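PDB 1VHO: endoglucanase from Thermotoga maritima, which is probably a metal-dependent aminopeptidase of the M42 family that uses two divalent cations per subunit. Local coordinates for residues H47-G52 and Q203-C208. Sequence-based numbering, arbitrary orientation.
Sequences HGSLIG and QEETGC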
ATOM      1  N   HIS A  47       8.770   8.888 -12.550  1.00 34.59           N
ATOM      2  CA  HIS A  47       7.352   8.861 -12.203  1.00 31.89           C
ATOM      3  C   HIS A  47       7.120   9.122 -10.718  1.00 30.15           C
ATOM      4  O   HIS A  47       5.960   9.317 -10.306  1.00 30.25           O
ATOM      5  CB  HIS A  47       6.696   7.570 -12.646  1.00 36.34           C
ATOM      6  CG  HIS A  47       6.640   7.404 -14.134  1.00 40.82           C
ATOM      7  ND1 HIS A  47       7.461   6.534 -14.817  1.00 44.85           N
ATOM      8  CD2 HIS A  47       5.876   8.007 -15.073  1.00 41.94           C
ATOM      9  CE1 HIS A  47       7.184   6.597 -16.106  1.00 45.44           C
ATOM     10  NE2 HIS A  47       6.222   7.486 -16.289  1.00 42.86           N
ATOM     11  N   GLY A  48       8.163   9.110  -9.904  1.00 25.82           N
ATOM     12  CA  GLY A  48       8.047   9.400  -8.487  1.00 26.00           C
ATOM     13  C   GLY A  48       8.184   8.205  -7.548  1.00 24.22           C
ATOM     14  O   GLY A  48       8.000   8.389  -6.333  1.00 22.02           O
ATOM     15  N   SER A  49       8.618   7.062  -8.052  1.00 23.59           N
ATOM     16  CA  SER A  49       8.805   5.876  -7.190  1.00 24.36           C
ATOM     17  C   SER A  49      10.095   6.054  -6.417  1.00 24.94           C
ATOM     18  O   SER A  49      10.971   6.858  -6.838  1.00 28.09           O
ATOM     19  CB  SER A  49       8.831   4.580  -7.968  1.00 20.46           C
ATOM     20  OG  SER A  49       7.595   4.243  -8.582  1.00 21.75           O
ATOM     21  N   LEU A  50      10.247   5.406  -5.274  1.00 22.08           N
ATOM     22  CA  LEU A  50      11.430   5.528  -4.471  1.00 23.00           C
ATOM     23  C   LEU A  50      12.107   4.159  -4.296  1.00 24.17           C
ATOM     24  O   LEU A  50      11.408   3.174  -4.019  1.00 23.07           O
ATOM     25  CB  LEU A  50      11.075   6.124  -3.094  1.00 21.61           C
ATOM     26  CG  LEU A  50      12.205   6.231  -2.079  1.00 21.13           C
ATOM     27  CD1 LEU A  50      13.110   7.428  -2.377  1.00 26.12           C
ATOM     28  CD2 LEU A  50      11.656   6.372  -0.655  1.00 22.67           C
ATOM     29  N   ILE A  51      13.399   4.079  -4.548  1.00 23.20           N
ATOM     30  CA  ILE A  51      14.146   2.816  -4.376  1.00 23.65           C
ATOM     31  C   ILE A  51      15.225   3.010  -3.332  1.00 24.14           C
ATOM     32  O   ILE A  51      16.094   3.898  -3.489  1.00 27.97           O
ATOM     33  CB  ILE A  51      14.758   2.266  -5.681  1.00 22.66           C
ATOM     34  CG1 ILE A  51      13.672   1.831  -6.653  1.00 22.24           C
ATOM     35  CG2 ILE A  51      15.660   1.034  -5.345  1.00 21.76           C
ATOM     36  CD1 ILE A  51      12.971   2.934  -7.437  1.00 27.80           C
ATOM     37  N   GLY A  52      15.144   2.303  -2.205  1.00 23.49           N
ATOM     38  CA  GLY A  52      16.173   2.442  -1.148  1.00 20.95           C
ATOM     39  C   GLY A  52      17.259   1.398  -1.475  1.00 23.67           C
ATOM     40  O   GLY A  52      16.851   0.240  -1.764  1.00 25.04           O
ATOM     41  N   GLN A 203       1.638   4.749  -8.809  1.00 23.83           N
ATOM     42  CA  GLN A 203       0.703   4.236  -9.776  1.00 28.78           C
ATOM     43  C   GLN A 203       1.137   4.300 -11.240  1.00 31.44           C
ATOM     44  O   GLN A 203       0.849   3.355 -11.979  1.00 31.29           O
ATOM     45  CB  GLN A 203      -0.636   4.988  -9.656  1.00 28.11           C
ATOM     46  CG  GLN A 203      -1.802   4.151 -10.194  1.00 35.83           C
ATOM     47  CD  GLN A 203      -2.317   4.731 -11.497  1.00 40.45           C
ATOM     48  OE1 GLN A 203      -1.842   5.788 -11.907  1.00 43.53           O
ATOM     49  NE2 GLN A 203      -3.268   4.041 -12.108  1.00 43.08           N
ATOM     50  N   GLU A 204       1.820   5.356 -11.639  1.00 33.69           N
ATOM     51  CA  GLU A 204       2.188   5.513 -13.039  1.00 37.65           C
ATOM     52  C   GLU A 204       3.333   4.676 -13.552  1.00 38.64           C
ATOM     53  O   GLU A 204       3.738   4.937 -14.708  1.00 40.37           O
ATOM     54  CB  GLU A 204       2.397   7.008 -13.342  1.00 40.67           C
ATOM     55  CG  GLU A 204       1.059   7.757 -13.426  1.00 47.63           C
ATOM     56  CD  GLU A 204       1.212   9.261 -13.513  1.00 53.37           C
ATOM     57  OE1 GLU A 204       2.296   9.741 -13.927  1.00 55.87           O
ATOM     58  OE2 GLU A 204       0.254  10.003 -13.179  1.00 53.76           O
ATOM     59  N   GLU A 205       3.828   3.675 -12.845  1.00 36.70           N
ATOM     60  CA  GLU A 205       4.907   2.833 -13.324  1.00 36.36           C
ATOM     61  C   GLU A 205       4.326   1.726 -14.193  1.00 36.73           C
ATOM     62  O   GLU A 205       3.171   1.350 -14.035  1.00 36.60           O
ATOM     63  CB  GLU A 205       5.707   2.180 -12.173  1.00 33.95           C
ATOM     64  CG  GLU A 205       6.288   3.206 -11.212  1.00 30.80           C
ATOM     65  CD  GLU A 205       7.507   3.918 -11.731  1.00 30.38           C
ATOM     66  OE1 GLU A 205       7.886   3.658 -12.892  1.00 33.70           O
ATOM     67  OE2 GLU A 205       8.129   4.727 -11.023  1.00 29.44           O
ATOM     68  N   THR A 206       5.183   1.135 -15.046  1.00 37.38           N
ATOM     69  CA  THR A 206       4.704   0.062 -15.911  1.00 37.43           C
ATOM     70  C   THR A 206       4.548  -1.239 -15.153  1.00 37.05           C
ATOM     71  O   THR A 206       3.651  -2.035 -15.464  1.00 39.23           O
ATOM     72  CB  THR A 206       5.645  -0.127 -17.115  1.00 37.77           C
ATOM     73  OG1 THR A 206       6.959  -0.485 -16.656  1.00 37.24           O
ATOM     74  CG2 THR A 206       5.755   1.191 -17.875  1.00 37.37           C
ATOM     75  N   GLY A 207       5.358  -1.456 -14.119  1.00 34.57           N
ATOM     76  CA  GLY A 207       5.278  -2.710 -13.344  1.00 31.16           C
ATOM     77  C   GLY A 207       6.375  -2.657 -12.270  1.00 29.88           C
ATOM     78  O   GLY A 207       7.116  -1.675 -12.228  1.00 29.28           O
ATOM     79  N   CYS A 208       6.520  -3.718 -11.481  1.00 30.53           N
ATOM     80  CA  CYS A 208       7.533  -3.725 -10.421  1.00 28.88           C
ATOM     81  C   CYS A 208       8.928  -3.602 -10.991  1.00 29.02           C
ATOM     82  O   CYS A 208       9.722  -2.790 -10.516  1.00 27.63           O
ATOM     83  CB  CYS A 208       7.404  -4.946  -9.517  1.00 29.97           C
ATOM     84  SG  CYS A 208       5.857  -5.221  -8.669  1.00 28.12           S
TER
HETATM   85  O   HOH W   1       3.589   9.866 -11.162  1.00 39.46           O
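With chi1 at -57° the CG of E205 lies anti to its carbonyl carbon, and the chain then bends at chi2 (-77°), which carries the carboxylate over to S49, whose OG also stands anti to the carbonyl carbon. S49 OG donates a short hydrogen bond to E205 OE2, 2.5 Å long, which reaches that oxygen on its anti side, somewhat out of the carboxylate plane. T45 OG1 bonds to the same OE2, while S49 OG also pairs with V202 N, so both oxygens of the bond are gripped twice. The other carboxylate oxygen, OE1, comes to 3.5 Å from H47 ND1, with imidazole and carboxylate planes turned 80° apart. Across one face of the H47 ring lies the backbone carbonyl of E204, its O 3.7 Å above the ring plane and over the centre; E204 CB approaches H47 CD2 at 4.0 Å. A water donates to H47 O and, weakly, to E204 OE1. Were E205 an alanine, the hydroxyls of S49 and T45 would probably lose the carboxylate they share, and a gap would open beside H47 CB. E204 and E205 are predicted as proton acceptor and zinc ligand, consistent with a place at the edge of the two-metal site of an M42 peptidase. Residues 47-49 lead into strand 50-54, which pairs with strand 195-201 in the mixed sheet, and residues 203-207 lie in the loop between that neighbour and helix 208-213, whose A211 touches both S49 and E205.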